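Local coordinates for protein type IV pilus biogenesis factor PilY1 (Pseudomonas aeruginosa, PDB 3HX6) that takes part in type IV pilus assembly, twitching motility and adhesion to host cells, and probably regulates pilus retraction through the binding and release of calcium, at residues Y267-D272 against P332-H337; G275-F280 against V345-G350; T411-S416 against K445-I450; D452-G457 against L530-N535; A499-G502 against S506-D509. The protein carries 3 engineered substitutions. All coordinates share one frame; numbering follows the deposited sequence.

Interaction 1 (Y267-D272 against P332-H337); sequences YAYAGD and PSLVRH
Tyr269 reaches from the strand 267-272 to Pro332 and Leu334; its base meets the proline and its ring the leucine. At the base, CB lies 4.0 Å from Pro332 CG, while the proline ring rests against the backbone of the same tyrosine, with its CD 3.5 Å from Tyr269 O. With CG anti to the carbonyl carbon (chi1 -67°), the ring swings out over Leu334, and the two side chains pass at a slant. Both methyl groups of the leucine are used. CD1 lies off the same face as CD2 but outside the rim, 3.6 Å from Tyr269 CE1 and nearly as close to Tyr269 CD1. CD2 stands over the centre of that face, 4.0 Å from the ring centroid and 13° off the normal, which makes it a CH-pi contact. Beyond the leucine, the phenol OH leaves the apolar patch and hydrogen-bonds to Asp373 OD2, so the tip is fixed as well as the face. Strand 267-272 runs between strands 251-257 and 276-281 in one four-stranded blade of the propeller, whereas 333-336 is an edge strand of the sheet that follows. Val345, on the next strand of that sheet, touches both Tyr269 and Leu334.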
# COMPACT_ATOMS: atom_id res chain seq x y z
N TYR A 267 -5.82 -12.91 25.70
CA TYR A 267 -4.96 -14.04 26.04
C TYR A 267 -3.55 -13.75 25.54
O TYR A 267 -3.34 -12.88 24.70
CB TYR A 267 -5.40 -15.32 25.34
CG TYR A 267 -6.80 -15.81 25.63
CD1 TYR A 267 -7.12 -16.39 26.86
CD2 TYR A 267 -7.79 -15.73 24.65
CE1 TYR A 267 -8.40 -16.89 27.10
CE2 TYR A 267 -9.07 -16.22 24.89
CZ TYR A 267 -9.36 -16.80 26.11
OH TYR A 267 -10.62 -17.28 26.32
N ALA A 268 -2.59 -14.52 26.04
CA ALA A 268 -1.21 -14.40 25.61
C ALA A 268 -0.75 -15.84 25.44
O ALA A 268 -1.11 -16.70 26.24
CB ALA A 268 -0.37 -13.68 26.66
N TYR A 269 0.03 -16.09 24.40
CA TYR A 269 0.57 -17.41 24.14
C TYR A 269 2.08 -17.25 24.04
O TYR A 269 2.57 -16.32 23.41
CB TYR A 269 0.05 -17.98 22.82
CG TYR A 269 -1.43 -18.30 22.79
CD1 TYR A 269 -2.38 -17.31 22.55
CD2 TYR A 269 -1.87 -19.62 22.94
CE1 TYR A 269 -3.74 -17.62 22.45
CE2 TYR A 269 -3.22 -19.94 22.85
CZ TYR A 269 -4.15 -18.94 22.59
OH TYR A 269 -5.49 -19.26 22.45
N ALA A 270 2.82 -18.16 24.66
CA ALA A 270 4.27 -18.08 24.63
C ALA A 270 4.92 -19.43 24.89
O ALA A 270 4.47 -20.19 25.76
CB ALA A 270 4.75 -17.05 25.67
N GLY A 271 5.96 -19.74 24.14
CA GLY A 271 6.67 -20.99 24.36
C GLY A 271 7.80 -20.71 25.33
O GLY A 271 8.04 -19.55 25.69
N ASP A 272 8.48 -21.76 25.79
CA ASP A 272 9.59 -21.56 26.70
C ASP A 272 10.78 -22.44 26.28
O ASP A 272 10.68 -23.20 25.31
CB ASP A 272 9.16 -21.85 28.15
CG ASP A 272 8.80 -23.31 28.39
OD1 ASP A 272 8.19 -23.59 29.45
OD2 ASP A 272 9.13 -24.17 27.54
N PRO A 332 4.36 -17.39 18.93
CA PRO A 332 3.39 -18.21 18.21
C PRO A 332 2.60 -17.27 17.31
O PRO A 332 2.72 -16.04 17.43
CB PRO A 332 2.48 -18.76 19.33
CG PRO A 332 3.31 -18.63 20.57
CD PRO A 332 4.02 -17.33 20.36
N SER A 333 1.82 -17.84 16.39
CA SER A 333 0.96 -17.08 15.49
C SER A 333 -0.39 -17.77 15.65
O SER A 333 -0.44 -18.97 15.89
CB SER A 333 1.43 -17.17 14.04
OG SER A 333 2.47 -16.25 13.79
N LEU A 334 -1.47 -17.02 15.51
CA LEU A 334 -2.80 -17.59 15.68
C LEU A 334 -3.67 -17.44 14.44
O LEU A 334 -3.69 -16.38 13.82
CB LEU A 334 -3.51 -16.91 16.87
CG LEU A 334 -2.74 -16.92 18.19
CD1 LEU A 334 -3.47 -16.05 19.20
CD2 LEU A 334 -2.61 -18.34 18.71
N VAL A 335 -4.38 -18.51 14.09
CA VAL A 335 -5.27 -18.48 12.94
C VAL A 335 -6.59 -19.10 13.39
O VAL A 335 -6.60 -20.16 14.01
CB VAL A 335 -4.70 -19.29 11.74
CG1 VAL A 335 -5.64 -19.20 10.56
CG2 VAL A 335 -3.33 -18.76 11.35
N ARG A 336 -7.71 -18.44 13.09
CA ARG A 336 -9.01 -18.97 13.48
C ARG A 336 -9.20 -20.35 12.84
O ARG A 336 -8.93 -20.53 11.65
CB ARG A 336 -10.14 -18.05 13.02
CG ARG A 336 -11.49 -18.40 13.66
CD ARG A 336 -12.65 -17.64 13.02
NE ARG A 336 -12.62 -16.21 13.30
CZ ARG A 336 -12.95 -15.65 14.46
NH1 ARG A 336 -13.34 -16.41 15.48
NH2 ARG A 336 -12.90 -14.34 14.60
N HIS A 337 -9.65 -21.32 13.62
CA HIS A 337 -9.87 -22.65 13.09
C HIS A 337 -10.93 -22.61 11.98
O HIS A 337 -11.84 -21.78 12.01
CB HIS A 337 -10.31 -23.58 14.22
CG HIS A 337 -10.32 -25.02 13.85
ND1 HIS A 337 -11.36 -25.61 13.16
CD2 HIS A 337 -9.41 -26.00 14.07
CE1 HIS A 337 -11.08 -26.89 12.97
NE2 HIS A 337 -9.90 -27.15 13.51

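Interaction 2 (G275-F280 against V345-G350)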
# COMPACT_ATOMS: atom_id res chain seq x y z
N GLY A 275 10.17 -26.12 25.79
CA GLY A 275 9.31 -26.60 24.73
C GLY A 275 7.84 -26.55 25.05
O GLY A 275 7.01 -27.05 24.29
N ASN A 276 7.49 -25.94 26.18
CA ASN A 276 6.08 -25.84 26.55
C ASN A 276 5.47 -24.62 25.88
O ASN A 276 6.08 -23.55 25.87
CB ASN A 276 5.93 -25.69 28.06
CG ASN A 276 6.56 -26.83 28.82
OD1 ASN A 276 6.09 -27.97 28.74
ND2 ASN A 276 7.63 -26.54 29.54
N LEU A 277 4.27 -24.77 25.32
CA LEU A 277 3.58 -23.64 24.70
C LEU A 277 2.51 -23.27 25.72
O LEU A 277 1.52 -23.98 25.89
CB LEU A 277 2.95 -24.05 23.36
CG LEU A 277 2.45 -22.95 22.41
CD1 LEU A 277 1.34 -22.14 23.07
CD2 LEU A 277 3.61 -22.05 22.01
N TRP A 278 2.72 -22.15 26.40
CA TRP A 278 1.79 -21.71 27.43
C TRP A 278 0.76 -20.71 26.96
O TRP A 278 1.01 -19.95 26.03
CB TRP A 278 2.56 -21.06 28.59
CG TRP A 278 3.62 -21.90 29.19
CD1 TRP A 278 4.96 -21.86 28.91
CD2 TRP A 278 3.45 -22.94 30.16
NE1 TRP A 278 5.63 -22.80 29.66
CE2 TRP A 278 4.72 -23.48 30.43
CE3 TRP A 278 2.33 -23.46 30.83
CZ2 TRP A 278 4.92 -24.52 31.35
CZ3 TRP A 278 2.52 -24.50 31.74
CH2 TRP A 278 3.81 -25.02 31.99
N ARG A 279 -0.40 -20.72 27.60
CA ARG A 279 -1.41 -19.71 27.32
C ARG A 279 -1.68 -19.08 28.67
O ARG A 279 -1.61 -19.74 29.71
CB ARG A 279 -2.71 -20.28 26.76
CG ARG A 279 -3.56 -19.16 26.14
CD ARG A 279 -4.96 -19.59 25.75
NE ARG A 279 -5.84 -19.71 26.91
CZ ARG A 279 -7.11 -20.10 26.83
NH1 ARG A 279 -7.65 -20.41 25.65
NH2 ARG A 279 -7.85 -20.17 27.93
N PHE A 280 -1.98 -17.79 28.65
CA PHE A 280 -2.26 -17.04 29.85
C PHE A 280 -3.58 -16.32 29.64
O PHE A 280 -3.82 -15.78 28.56
CB PHE A 280 -1.15 -16.00 30.09
CG PHE A 280 0.23 -16.60 30.21
CD1 PHE A 280 0.79 -16.88 31.45
CD2 PHE A 280 0.98 -16.88 29.06
CE1 PHE A 280 2.07 -17.43 31.56
CE2 PHE A 280 2.26 -17.44 29.15
CZ PHE A 280 2.81 -17.71 30.41
N VAL A 345 -3.04 -22.65 17.04
CA VAL A 345 -1.87 -21.97 17.56
C VAL A 345 -0.65 -22.52 16.84
O VAL A 345 -0.33 -23.70 16.95
CB VAL A 345 -1.73 -22.19 19.07
CG1 VAL A 345 -0.59 -21.35 19.62
CG2 VAL A 345 -3.05 -21.85 19.77
N ILE A 346 0.03 -21.66 16.09
CA ILE A 346 1.20 -22.09 15.32
C ILE A 346 2.49 -21.62 15.98
O ILE A 346 2.64 -20.45 16.33
CB ILE A 346 1.12 -21.54 13.88
CG1 ILE A 346 -0.20 -21.98 13.24
CG2 ILE A 346 2.32 -22.03 13.07
CD1 ILE A 346 -0.47 -21.40 11.87
N PHE A 347 3.43 -22.55 16.16
CA PHE A 347 4.71 -22.22 16.77
C PHE A 347 5.79 -23.17 16.28
O PHE A 347 5.52 -24.34 15.97
CB PHE A 347 4.62 -22.27 18.30
CG PHE A 347 4.03 -23.55 18.83
CD1 PHE A 347 2.66 -23.76 18.80
CD2 PHE A 347 4.85 -24.55 19.36
CE1 PHE A 347 2.11 -24.95 19.28
CE2 PHE A 347 4.31 -25.74 19.84
CZ PHE A 347 2.93 -25.94 19.81
N GLY A 348 7.02 -22.67 16.19
CA GLY A 348 8.13 -23.48 15.74
C GLY A 348 9.19 -23.55 16.81
O GLY A 348 9.25 -22.70 17.70
N THR A 349 10.06 -24.56 16.74
CA THR A 349 11.07 -24.71 17.77
C THR A 349 12.46 -24.31 17.30
O THR A 349 12.74 -24.26 16.10
CB THR A 349 11.09 -26.16 18.29
OG1 THR A 349 11.49 -27.05 17.23
CG2 THR A 349 9.69 -26.57 18.77
N GLY A 350 13.32 -24.01 18.27
CA GLY A 350 14.68 -23.60 17.98
C GLY A 350 15.20 -22.69 19.07
O GLY A 350 14.42 -22.13 19.84
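Leu277 and Phe347 meet with the leucine laid over one face of the phenyl ring. Leu277 CG takes the central place: it sits 3.7 Å from the ring centroid and only 13° off the normal, a CH-pi contact over the centre of the ring. From there the leucine spreads along the ring. CD2 points back to the root of the phenylalanine, 3.5 Å from Phe347 CG, while CB lies at the far end, 4.0 Å from Phe347 CZ. Phe347 takes the less common position with CG between its backbone N and carbonyl carbon (chi1 51°), which stands the ring up to receive the leucine. The other methyl, Leu277 CD1, turns to the third partner and touches Val345 CG1 at 4.0 Å. One leucine thus spans two inward-facing residues of strand 345-348, with the intervening Ile346 pointing the other way. No hydrogen bond crosses the contact, and all three residues are buried. Pro332 and Tyr269 border Leu277, and Ile371 and Ile328 border Phe347. This is side-chain packing between neighbouring sheets, with no backbone pairing between them, consistent with the way adjacent blades of a beta-propeller pack.

Interaction 3 (T411-S416 against K445-I450); sequences TIRIAS and KGEMLI
Arg413 and Glu447 are joined by a buried salt bridge made at the far ends of two long side chains, whose CA atoms, Arg413 CA and Glu447 CA, are 13.3 Å apart. The arginine chain is extended from CG to NE, and with CG of Glu447 anti to the backbone N and the chain straight beyond it, the carboxylate is carried out to the guanidinium. The link is Arg413 NH1 to Glu447 OE1 at 2.8 Å. It is a bent hydrogen bond, 137° at the hydrogen, on the syn side of OE1 but 33° out of the carboxylate plane, and the two flat groups are turned 55° against each other, so this is not the coplanar two-pronged pairing. Glu447 OE2 comes to 3.3 Å of the same Arg413 NH1 but finds its hydrogen bond at Tyr481 OH. That phenol oxygen also bonds to Arg413 NH1, so arginine, glutamate and tyrosine close a small polar triangle. The remaining arginine nitrogens are satisfied too: NE is held by Gln400 OE1, and NH2 also has a hydrogen bond. A cation-pi contact with Trp479 adds to the grip. Such mutual compensation probably favours the charged forms of both groups despite their burial. Lys445 stays apart, its NZ hydrogen-bonded to Thr443 OG1. Strand 408-415, which carries Arg413, lies between strands 392-405 and 521-524; the loop 445-450, between strands 433-437 and 454-456, rests on strand 459-466, where Thr464 and Thr466 touch Glu447.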
# COMPACT_ATOMS: atom_id res chain seq x y z
N THR A 411 16.30 -21.75 -5.31
CA THR A 411 16.34 -23.10 -4.76
C THR A 411 15.06 -23.12 -3.93
O THR A 411 14.85 -22.26 -3.06
CB THR A 411 17.58 -23.35 -3.87
OG1 THR A 411 17.50 -22.54 -2.70
CG2 THR A 411 18.85 -23.01 -4.63
N ILE A 412 14.20 -24.09 -4.20
CA ILE A 412 12.93 -24.17 -3.50
C ILE A 412 12.71 -25.50 -2.81
O ILE A 412 13.48 -26.45 -2.98
CB ILE A 412 11.76 -23.93 -4.49
CG1 ILE A 412 11.81 -24.94 -5.64
CG2 ILE A 412 11.89 -22.53 -5.10
CD1 ILE A 412 11.32 -26.32 -5.29
N ARG A 413 11.65 -25.55 -2.02
CA ARG A 413 11.28 -26.77 -1.33
C ARG A 413 9.79 -26.95 -1.51
O ARG A 413 9.04 -25.98 -1.59
CB ARG A 413 11.65 -26.68 0.15
CG ARG A 413 13.13 -26.90 0.41
CD ARG A 413 13.48 -26.81 1.89
NE ARG A 413 14.91 -27.04 2.10
CZ ARG A 413 15.52 -26.90 3.27
NH1 ARG A 413 14.83 -26.52 4.33
NH2 ARG A 413 16.82 -27.14 3.36
N ILE A 414 9.37 -28.21 -1.61
CA ILE A 414 7.96 -28.53 -1.75
C ILE A 414 7.54 -29.32 -0.53
O ILE A 414 8.26 -30.23 -0.09
CB ILE A 414 7.69 -29.38 -3.03
CG1 ILE A 414 7.89 -28.51 -4.27
CG2 ILE A 414 6.27 -29.93 -3.01
CD1 ILE A 414 9.19 -28.81 -4.98
N ALA A 415 6.39 -28.97 0.02
CA ALA A 415 5.88 -29.63 1.20
C ALA A 415 4.73 -30.54 0.81
O ALA A 415 4.11 -30.36 -0.24
CB ALA A 415 5.40 -28.59 2.22
N SER A 416 4.44 -31.51 1.67
CA SER A 416 3.34 -32.44 1.46
C SER A 416 2.05 -31.65 1.64
O SER A 416 2.08 -30.49 2.05
CB SER A 416 3.39 -33.57 2.49
OG SER A 416 3.39 -33.05 3.82
N LYS A 445 19.74 -30.98 9.36
CA LYS A 445 20.72 -29.93 9.13
C LYS A 445 20.68 -28.92 10.27
O LYS A 445 21.43 -27.94 10.27
CB LYS A 445 20.41 -29.21 7.81
CG LYS A 445 20.63 -30.04 6.54
CD LYS A 445 22.07 -30.54 6.44
CE LYS A 445 22.47 -30.80 5.00
NZ LYS A 445 21.51 -31.69 4.29
N GLY A 446 19.81 -29.16 11.23
CA GLY A 446 19.70 -28.23 12.35
C GLY A 446 18.91 -26.99 11.97
O GLY A 446 19.12 -25.92 12.54
N GLU A 447 18.01 -27.12 11.00
CA GLU A 447 17.19 -25.98 10.60
C GLU A 447 16.27 -25.68 11.77
O GLU A 447 15.72 -26.60 12.38
CB GLU A 447 16.38 -26.33 9.35
CG GLU A 447 15.47 -25.20 8.84
CD GLU A 447 14.74 -25.58 7.56
OE1 GLU A 447 14.90 -26.73 7.10
OE2 GLU A 447 14.00 -24.73 7.01
N MET A 448 16.10 -24.41 12.10
CA MET A 448 15.23 -24.07 13.21
C MET A 448 14.51 -22.74 13.04
O MET A 448 14.84 -21.94 12.17
CB MET A 448 16.04 -24.06 14.51
CG MET A 448 17.29 -23.23 14.44
SD MET A 448 18.26 -23.30 15.95
CE MET A 448 18.82 -21.63 16.05
N LEU A 449 13.50 -22.53 13.89
CA LEU A 449 12.73 -21.30 13.86
C LEU A 449 13.10 -20.40 15.03
O LEU A 449 12.95 -20.81 16.19
CB LEU A 449 11.24 -21.60 13.95
CG LEU A 449 10.35 -20.35 13.83
CD1 LEU A 449 10.26 -19.98 12.37
CD2 LEU A 449 8.96 -20.60 14.40
N ILE A 450 13.58 -19.19 14.77
CA ILE A 450 13.85 -18.29 15.88
C ILE A 450 13.17 -16.93 15.67
O ILE A 450 12.98 -16.18 16.62
CB ILE A 450 15.38 -18.07 16.16
CG1 ILE A 450 15.99 -17.10 15.15
CG2 ILE A 450 16.11 -19.42 16.17
CD1 ILE A 450 16.21 -17.67 13.80

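Interaction 4 (D452-G457 against L530-N535); sequences DMIAIG and LTLSTN
Ile454 packs its side chain onto the start of strand 531-535, touching Leu530 and Leu532. The apolar contacts come first. CD1 of Ile454 reaches 3.8 Å from Leu532 CB and 4.1 Å from Leu530 CB, so it sits between two residues that both point toward strand 454-456. CG2, the other branch, lies 4.0 Å from Leu532 CB. The isoleucine has CG1 anti to its carbonyl carbon (chi1 -56°) and is stretched beyond it, which sends CD1 deep enough to lie on the backbone as well, 3.8 Å from Leu532 N. Polar contact is left to one water, which donates to Asp452 O at 2.7 Å and to Leu530 O at 3.0 Å, pinning two carbonyls that do not meet directly. The backbones pair with other strands: Ile454 with Leu461, and Thr531 with Cys543. Cys543 is in disulfide linkage with Cys548 on the next strand. Thr534 meets the second subunit, its OG1 hydrogen-bonded to Glu536 O there. Two strands at the edges of their sheets within this chain face each other through side chains and a water, an arrangement of separate sheets packed together at the surface: the large mixed sheet and a small, disulfide-braced antiparallel one.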
# COMPACT_ATOMS: atom_id res chain seq x y z
N ASP A 452 9.88 -14.46 14.46
CA ASP A 452 8.42 -14.49 14.49
C ASP A 452 7.85 -14.74 13.10
O ASP A 452 8.50 -14.46 12.09
CB ASP A 452 7.86 -13.18 15.06
CG ASP A 452 8.14 -13.02 16.54
OD1 ASP A 452 8.83 -13.90 17.13
OD2 ASP A 452 7.67 -12.03 17.12
N MET A 453 6.64 -15.27 13.06
CA MET A 453 5.98 -15.59 11.82
C MET A 453 4.85 -14.62 11.51
O MET A 453 4.47 -13.81 12.35
CB MET A 453 5.42 -17.01 11.89
CG MET A 453 6.43 -18.04 12.38
SD MET A 453 5.70 -19.68 12.44
CE MET A 453 5.12 -19.74 14.13
N ILE A 454 4.32 -14.72 10.30
CA ILE A 454 3.23 -13.85 9.87
C ILE A 454 2.08 -14.65 9.30
O ILE A 454 2.23 -15.33 8.28
CB ILE A 454 3.72 -12.86 8.78
CG1 ILE A 454 4.91 -12.07 9.30
CG2 ILE A 454 2.57 -11.93 8.37
CD1 ILE A 454 5.75 -11.42 8.19
N ALA A 455 0.93 -14.58 9.95
CA ALA A 455 -0.25 -15.29 9.50
C ALA A 455 -1.17 -14.26 8.86
O ALA A 455 -1.56 -13.28 9.50
CB ALA A 455 -0.94 -15.97 10.68
N ILE A 456 -1.52 -14.47 7.60
CA ILE A 456 -2.39 -13.55 6.88
C ILE A 456 -3.28 -14.33 5.94
O ILE A 456 -2.81 -15.23 5.24
CB ILE A 456 -1.57 -12.50 6.09
CG1 ILE A 456 -2.51 -11.57 5.31
CG2 ILE A 456 -0.60 -13.19 5.14
CD1 ILE A 456 -1.81 -10.40 4.63
N GLY A 457 -4.57 -14.00 5.92
CA GLY A 457 -5.49 -14.71 5.06
C GLY A 457 -5.42 -16.20 5.31
O GLY A 457 -5.56 -16.65 6.45
N LEU A 530 11.58 -11.53 8.72
CA LEU A 530 10.47 -11.36 7.80
C LEU A 530 9.57 -10.20 8.19
O LEU A 530 9.22 -10.02 9.35
CB LEU A 530 9.62 -12.63 7.70
CG LEU A 530 10.14 -13.82 6.90
CD1 LEU A 530 9.02 -14.84 6.75
CD2 LEU A 530 10.62 -13.38 5.53
N THR A 531 9.21 -9.40 7.19
CA THR A 531 8.34 -8.26 7.39
C THR A 531 7.25 -8.33 6.34
O THR A 531 7.50 -8.75 5.21
CB THR A 531 9.09 -6.92 7.25
OG1 THR A 531 10.09 -6.82 8.27
CG2 THR A 531 8.13 -5.76 7.37
N LEU A 532 6.05 -7.94 6.71
CA LEU A 532 4.92 -7.96 5.79
C LEU A 532 4.56 -6.51 5.50
O LEU A 532 4.36 -5.72 6.41
CB LEU A 532 3.74 -8.70 6.42
CG LEU A 532 2.43 -8.90 5.64
CD1 LEU A 532 1.66 -7.61 5.57
CD2 LEU A 532 2.73 -9.43 4.25
N SER A 533 4.48 -6.17 4.22
CA SER A 533 4.13 -4.81 3.82
C SER A 533 3.28 -4.84 2.56
O SER A 533 2.90 -5.90 2.07
CB SER A 533 5.39 -3.97 3.58
OG SER A 533 6.13 -4.47 2.48
N THR A 534 2.99 -3.66 2.03
CA THR A 534 2.18 -3.53 0.83
C THR A 534 2.90 -2.70 -0.21
O THR A 534 3.19 -1.53 0.02
CB THR A 534 0.84 -2.87 1.15
OG1 THR A 534 0.14 -3.66 2.13
CG2 THR A 534 -0.01 -2.75 -0.10
N ASN A 535 3.20 -3.31 -1.36
CA ASN A 535 3.87 -2.59 -2.43
C ASN A 535 2.83 -1.65 -3.04
O ASN A 535 1.67 -2.04 -3.22
CB ASN A 535 4.38 -3.55 -3.50
CG ASN A 535 5.40 -2.91 -4.43
OD1 ASN A 535 6.47 -2.48 -3.98
ND2 ASN A 535 5.08 -2.83 -5.71
O HOH W 1 9.58 -12.03 11.58

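Interaction 5 (A499-G502 against S506-D509); sequences ARQG and SKSD
Gln501 and Lys507 pack their side chains across each other at about a right angle. The van der Waals part is here: Lys507 CD sits over the face of the amide, 3.4 Å from Gln501 CD, and its CE continues past the amide oxygen, 3.7 Å from Gln501 OE1. Nearer the backbone, Ala499 CB rests 3.9 Å from Lys507 CB. The hydrogen bond across the contact is made by Ser508, whose OG accepts from Ala499 N at 3.2 Å with a bent angle of 140°. Leu498 N gives it a second, stronger bond, so one hydroxyl oxygen holds two successive amides of the loop. Ser506 to Ser508 form a short 3-10 turn, closed by Asp509 N to Ser506 O at 3.0 Å and preceded by an Asx turn in which Asp505 OD1 takes the amide of Lys507. On the other side, the glutamine folds back on its own segment. With CG anti to the carbonyl carbon and a bend at chi2 (-59°), Gln501 NE2 comes round to Ala499 O at 3.0 Å and 159°, arriving from above the carbonyl plane. That fixes the amide flat against the lysine chain. Both carboxylate oxygens of Asp497 also serve this loop, OD1 accepting from Gln501 N and OD2 from Gly502 N. A water stands between Gln501 OE1 and Lys507 NZ; its link to the lysine is weak. Gln501 also packs on Tyr63 of the second subunit.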
# COMPACT_ATOMS: atom_id res chain seq x y z
N ALA A 499 8.60 -15.50 -9.64
CA ALA A 499 9.02 -15.11 -10.98
C ALA A 499 9.21 -13.61 -11.20
O ALA A 499 9.39 -13.18 -12.33
CB ALA A 499 8.01 -15.65 -11.98
N ARG A 500 9.18 -12.83 -10.12
CA ARG A 500 9.34 -11.39 -10.23
C ARG A 500 8.34 -10.81 -11.24
O ARG A 500 8.69 -9.95 -12.05
CB ARG A 500 10.76 -11.03 -10.68
CG ARG A 500 11.84 -11.34 -9.66
CD ARG A 500 13.20 -10.85 -10.14
NE ARG A 500 14.24 -11.13 -9.16
CZ ARG A 500 15.53 -10.88 -9.35
NH1 ARG A 500 15.95 -10.33 -10.48
NH2 ARG A 500 16.40 -11.17 -8.39
N GLN A 501 7.10 -11.28 -11.18
CA GLN A 501 6.06 -10.81 -12.09
C GLN A 501 5.30 -9.59 -11.57
O GLN A 501 4.72 -8.84 -12.35
CB GLN A 501 5.05 -11.93 -12.34
CG GLN A 501 5.61 -13.11 -13.11
CD GLN A 501 6.14 -12.69 -14.46
OE1 GLN A 501 5.38 -12.26 -15.33
NE2 GLN A 501 7.45 -12.81 -14.65
N GLY A 502 5.32 -9.38 -10.26
CA GLY A 502 4.59 -8.26 -9.70
C GLY A 502 3.23 -8.76 -9.27
O GLY A 502 2.42 -8.02 -8.71
N SER A 506 0.81 -18.68 -12.03
CA SER A 506 1.37 -20.01 -12.30
C SER A 506 2.85 -20.04 -12.67
O SER A 506 3.48 -21.10 -12.60
CB SER A 506 0.57 -20.70 -13.40
OG SER A 506 0.72 -20.02 -14.63
N LYS A 507 3.41 -18.90 -13.07
CA LYS A 507 4.83 -18.85 -13.42
C LYS A 507 5.69 -19.18 -12.21
O LYS A 507 6.88 -19.51 -12.34
CB LYS A 507 5.20 -17.45 -13.92
CG LYS A 507 4.80 -17.15 -15.36
CD LYS A 507 5.29 -15.75 -15.75
CE LYS A 507 5.10 -15.48 -17.23
NZ LYS A 507 3.67 -15.60 -17.61
N SER A 508 5.10 -19.11 -11.02
CA SER A 508 5.84 -19.40 -9.80
C SER A 508 5.63 -20.81 -9.27
O SER A 508 6.25 -21.21 -8.29
CB SER A 508 5.47 -18.38 -8.71
OG SER A 508 5.88 -17.08 -9.09
N ASP A 509 4.75 -21.57 -9.93
CA ASP A 509 4.50 -22.93 -9.49
C ASP A 509 5.62 -23.86 -9.93
O ASP A 509 6.43 -23.50 -10.78
CB ASP A 509 3.15 -23.42 -10.01
CG ASP A 509 1.98 -22.72 -9.33
OD1 ASP A 509 2.20 -22.17 -8.23
OD2 ASP A 509 0.87 -22.72 -9.89
O HOH W 2 3.11 -13.12 -15.40

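In the fold
Interactions 1 and 2 are buried and apolar, and hold the same pair of sheets: 267-272 and 276-281 are neighbouring strands of one blade, 333-336 and 343-348 of the next sheet. Their segments alternate along the chain and their centres lie about 7 Å apart. Interaction 3 is equally buried, but its side chains are charged; Thr349 O of interaction 2 makes a probable backbone hydrogen bond to Leu449 N of its loop. Interaction 4, at the surface, mixes apolar packing with a bridging water and leans on interaction 1 through Val335 and Ala455. Interaction 5 is local, partly buried and largely polar, at the periphery, nested within the loop that interaction 4 closes, its centre about 28 Å from that of the chain.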